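Side-chain contacts in inorganic pyrophosphatase (Thermus thermophilus, PDB 2PRD), which catalyses the hydrolysis of inorganic pyrophosphate to two phosphate ions, using magnesium as cofactor and working as a homohexamer: residues A110-Q113 with R114-H117; L162-V165 with R166-A170. All blocks are in the same frame, centred on the assembly; numbering follows the deposited sequence.

Contact 1: A110-Q113 with R114-H117; sequences AEDQ and RLDH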
loop_
_atom_site.group_PDB
_atom_site.type_symbol
_atom_site.label_atom_id
_atom_site.label_comp_id
_atom_site.label_asym_id
_atom_site.label_seq_id
_atom_site.Cartn_x
_atom_site.Cartn_y
_atom_site.Cartn_z
ATOM N N ALA A 110 -7.783 21.846 6.152
ATOM C CA ALA A 110 -7.410 23.206 6.475
ATOM C C ALA A 110 -5.937 23.377 6.795
ATOM O O ALA A 110 -5.329 24.413 6.492
ATOM C CB ALA A 110 -8.233 23.695 7.665
ATOM N N GLU A 111 -5.362 22.378 7.432
ATOM C CA GLU A 111 -3.938 22.462 7.826
ATOM C C GLU A 111 -3.018 21.731 6.887
ATOM O O GLU A 111 -2.200 20.982 7.393
ATOM C CB GLU A 111 -3.771 21.936 9.256
ATOM C CG GLU A 111 -4.540 22.745 10.292
ATOM C CD GLU A 111 -3.924 24.112 10.523
ATOM O OE1 GLU A 111 -2.706 24.286 10.341
ATOM O OE2 GLU A 111 -4.648 25.067 10.887
ATOM N N ASP A 112 -3.121 21.924 5.595
ATOM C CA ASP A 112 -2.223 21.285 4.610
ATOM C C ASP A 112 -1.900 22.436 3.647
ATOM O O ASP A 112 -2.865 22.860 3.012
ATOM C CB ASP A 112 -2.876 20.125 3.900
ATOM C CG ASP A 112 -1.969 19.415 2.901
ATOM O OD1 ASP A 112 -0.934 19.969 2.530
ATOM O OD2 ASP A 112 -2.317 18.338 2.362
ATOM N N GLN A 113 -0.666 22.912 3.684
ATOM C CA GLN A 113 -0.223 24.001 2.810
ATOM C C GLN A 113 -0.343 23.716 1.340
ATOM O O GLN A 113 -0.428 24.672 0.536
ATOM C CB GLN A 113 1.246 24.380 3.114
ATOM C CG GLN A 113 1.308 24.926 4.548
ATOM C CD GLN A 113 2.710 25.417 4.887
ATOM O OE1 GLN A 113 3.264 26.102 4.031
ATOM N NE2 GLN A 113 3.250 25.108 6.055
ATOM N N ARG A 114 -0.368 22.436 0.967
ATOM C CA ARG A 114 -0.506 22.097 -0.454
ATOM C C ARG A 114 -1.882 22.456 -0.967
ATOM O O ARG A 114 -2.056 22.433 -2.216
ATOM C CB ARG A 114 -0.315 20.593 -0.658
ATOM C CG ARG A 114 1.084 20.087 -0.392
ATOM C CD ARG A 114 1.090 18.552 -0.444
ATOM N NE ARG A 114 2.259 18.051 0.249
ATOM C CZ ARG A 114 2.437 17.879 1.544
ATOM N NH1 ARG A 114 1.585 18.113 2.524
ATOM N NH2 ARG A 114 3.649 17.411 1.857
ATOM N N LEU A 115 -2.816 22.749 -0.060
ATOM C CA LEU A 115 -4.191 23.031 -0.545
ATOM C C LEU A 115 -4.682 24.430 -0.272
ATOM O O LEU A 115 -5.877 24.718 -0.516
ATOM C CB LEU A 115 -5.154 22.016 0.096
ATOM C CG LEU A 115 -4.754 20.543 -0.036
ATOM C CD1 LEU A 115 -5.567 19.642 0.901
ATOM C CD2 LEU A 115 -4.960 20.119 -1.478
ATOM N N ASP A 116 -3.808 25.259 0.269
ATOM C CA ASP A 116 -4.144 26.631 0.654
ATOM C C ASP A 116 -4.759 27.432 -0.468
ATOM O O ASP A 116 -5.425 28.447 -0.224
ATOM C CB ASP A 116 -2.905 27.387 1.120
ATOM C CG ASP A 116 -2.567 27.100 2.546
ATOM O OD1 ASP A 116 -3.372 26.425 3.210
ATOM O OD2 ASP A 116 -1.471 27.505 2.989
ATOM N N HIS A 117 -4.536 26.978 -1.676
ATOM C CA HIS A 117 -5.031 27.641 -2.881
ATOM C C HIS A 117 -6.477 27.363 -3.262
ATOM O O HIS A 117 -7.051 28.061 -4.128
ATOM C CB HIS A 117 -4.083 27.239 -4.033
ATOM C CG HIS A 117 -4.040 25.737 -4.202
ATOM N ND1 HIS A 117 -4.727 25.177 -5.279
ATOM C CD2 HIS A 117 -3.498 24.732 -3.474
ATOM C CE1 HIS A 117 -4.596 23.862 -5.223
ATOM N NE2 HIS A 117 -3.866 23.566 -4.138
HETATM O O HOH W 1 -2.510 25.447 5.988
#
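Asp112 sets its CG anti to its own backbone N (chi1 -179°), which places the carboxylate beside the carbonyl carbon, where OD1 meets Arg114 N. Arg114 runs extended from CG to NE and, with the turn at chi4 (81°), brings NH1 to Asp112 OD1 as well. Asp112 OD1 thus takes two bonds: Arg114 N at 3.0 Å, and Arg114 NH1 at 3.1 Å in a salt bridge. The two donors approach from opposite faces of the carboxylate, each well out of its plane, while the carboxylate and guanidinium planes stand 77° apart. With OD1 accepting the backbone N two residues on, this is an Asx turn. It is laid over a type I beta turn, in which Leu115 N bonds to Asp112 O at 3.1 Å. Both belong to the loop that leaves strand 101-109. Asp112 OD2 is hydrogen-bonded to Thr76 OG1, so both carboxylate oxygens are engaged, which probably fixes the rotation of the group. Leu115 CD1 approaches OD2 of Asp112 to 3.8 Å. Gln113 and Asp116 lie side by side, with Gln113 CB and CG each 4.1 Å from Asp116 OD2; Asp116 N makes a weak hydrogen bond to Gln113 O. A water donates to Ala110 O at 3.0 Å and to Asp116 OD1 at 3.1 Å, tying the strand exit to the turn. Beyond the loop, Arg114 also gives NH1 to Leu45 O of a second subunit and NH2 to Glu131 of a third in a salt bridge.

Contact 2: L162-V165 with R166-A170; sequences LEEV and RACIA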
loop_
_atom_site.group_PDB
_atom_site.type_symbol
_atom_site.label_atom_id
_atom_site.label_comp_id
_atom_site.label_asym_id
_atom_site.label_seq_id
_atom_site.Cartn_x
_atom_site.Cartn_y
_atom_site.Cartn_z
ATOM N N LEU A 162 -21.758 27.950 3.204
ATOM C CA LEU A 162 -21.701 28.526 4.550
ATOM C C LEU A 162 -23.095 28.728 5.126
ATOM O O LEU A 162 -23.337 28.509 6.312
ATOM C CB LEU A 162 -20.836 29.773 4.623
ATOM C CG LEU A 162 -19.372 29.652 4.207
ATOM C CD1 LEU A 162 -18.740 31.028 4.162
ATOM C CD2 LEU A 162 -18.554 28.708 5.057
ATOM N N GLU A 163 -23.998 29.117 4.267
ATOM C CA GLU A 163 -25.401 29.325 4.626
ATOM C C GLU A 163 -26.006 28.007 5.057
ATOM O O GLU A 163 -26.814 28.007 5.988
ATOM C CB GLU A 163 -26.181 29.931 3.468
ATOM C CG GLU A 163 -26.029 31.434 3.298
ATOM C CD GLU A 163 -26.165 32.159 4.634
ATOM O OE1 GLU A 163 -27.087 31.836 5.426
ATOM O OE2 GLU A 163 -25.329 33.059 4.901
ATOM N N GLU A 164 -25.647 26.921 4.421
ATOM C CA GLU A 164 -26.220 25.597 4.779
ATOM C C GLU A 164 -25.563 25.123 6.055
ATOM O O GLU A 164 -26.184 24.528 6.950
ATOM C CB GLU A 164 -26.000 24.645 3.621
ATOM C CG GLU A 164 -26.250 23.180 3.942
ATOM C CD GLU A 164 -27.714 22.828 3.781
ATOM O OE1 GLU A 164 -28.465 23.717 3.323
ATOM O OE2 GLU A 164 -28.097 21.681 4.083
ATOM N N VAL A 165 -24.251 25.392 6.117
ATOM C CA VAL A 165 -23.572 24.992 7.396
ATOM C C VAL A 165 -24.233 25.664 8.569
ATOM O O VAL A 165 -24.605 25.040 9.588
ATOM C CB VAL A 165 -22.102 25.274 7.205
ATOM C CG1 VAL A 165 -21.346 24.836 8.450
ATOM C CG2 VAL A 165 -21.599 24.519 5.959
ATOM N N ARG A 166 -24.372 26.994 8.504
ATOM C CA ARG A 166 -25.003 27.823 9.523
ATOM C C ARG A 166 -26.404 27.321 9.878
ATOM O O ARG A 166 -26.809 27.333 11.046
ATOM C CB ARG A 166 -25.205 29.245 8.990
ATOM C CG ARG A 166 -24.124 30.209 9.178
ATOM C CD ARG A 166 -24.414 31.673 8.864
ATOM N NE ARG A 166 -23.216 32.421 9.289
ATOM C CZ ARG A 166 -22.159 32.817 8.629
ATOM N NH1 ARG A 166 -22.015 32.592 7.325
ATOM N NH2 ARG A 166 -21.166 33.466 9.277
ATOM N N ALA A 167 -27.174 26.972 8.851
ATOM C CA ALA A 167 -28.538 26.487 9.071
ATOM C C ALA A 167 -28.566 25.134 9.738
ATOM O O ALA A 167 -29.459 24.937 10.586
ATOM C CB ALA A 167 -29.386 26.473 7.804
ATOM N N CYS A 168 -27.655 24.231 9.473
ATOM C CA CYS A 168 -27.670 22.894 10.103
ATOM C C CYS A 168 -27.103 23.012 11.497
ATOM O O CYS A 168 -27.382 22.157 12.354
ATOM C CB CYS A 168 -26.835 21.934 9.254
ATOM S SG CYS A 168 -27.635 21.753 7.617
ATOM N N ILE A 169 -26.369 24.091 11.673
ATOM C CA ILE A 169 -25.805 24.293 13.050
ATOM C C ILE A 169 -26.941 24.753 13.970
ATOM O O ILE A 169 -27.127 24.264 15.092
ATOM C CB ILE A 169 -24.632 25.267 13.055
ATOM C CG1 ILE A 169 -23.361 24.630 12.489
ATOM C CG2 ILE A 169 -24.381 25.890 14.408
ATOM C CD1 ILE A 169 -22.250 25.626 12.161
ATOM N N ALA A 170 -27.717 25.695 13.450
ATOM C CA ALA A 170 -28.831 26.297 14.180
ATOM C C ALA A 170 -29.843 25.237 14.530
ATOM O O ALA A 170 -30.275 25.119 15.681
ATOM C CB ALA A 170 -29.422 27.378 13.299
#
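Val165 and Ile169, one helical turn apart, slant across each other with the branch ends meeting: Val165 CG1 lies 3.9 Å from Ile169 CD1. Ile169 CG1, anti to its carbonyl carbon (chi1 -75°), stands beside the backbone N and within 3.2 Å of Val165 O, the same oxygen that accepts Ile169 N at 2.9 Å; the extended chi2 (166°) carries CD1 on to Val165 CG1. An alanine in its place has no CD1 to meet Val165 CG1, and would probably open a gap between Val165 and Thr61, which Ile169 also touches. Further round the helix, Glu164 holds its chain bent at chi2, and its OE2 sits 3.6 Å from Cys168 SG. Glu164 also touches Leu69, and Cys168 touches Thr61. The side chain of Glu164 is about 7 Å from that of Asp102, a predicted magnesium ligand. On another flank Glu163 and Arg166 cross with their carboxylate and guanidinium planes 19° apart. Arg166 NH1 is 4.1 Å from Glu163 OE2 and equally far from Leu162 CB, while Arg166 also packs on Pro13. The backbone is alpha-helical, with i to i+4 bonds such as Arg166 N to Leu162 O (2.9 Å). Since Glu163 and Arg166 stand beyond salt-bridge distance, their opposite charges probably attract only weakly, and the definite bonds between 162-165 and 166-170 are those of the backbone.

How the contacts relate
From the N terminus, the chain passes through most of its sheet before contact 1 appears in the loop between strand 101-109 and helix 126-138. It then runs through that helix and strand 150-156 into helix 158-173, which carries contact 2. Each contact joins residues that follow directly on one another, so neither closes a long loop; they stand in series, and neither nests in nor crosses the other. The centres of contact 1 and contact 2 are about 23 Å apart. Contact 1 shapes a turn lying between subunits of the hexamer, whereas contact 2 meets no other chain and lies within helix 158-173, whose side chains Glu164, Cys168 and Ile169 touch loop residues Leu69 and Thr61.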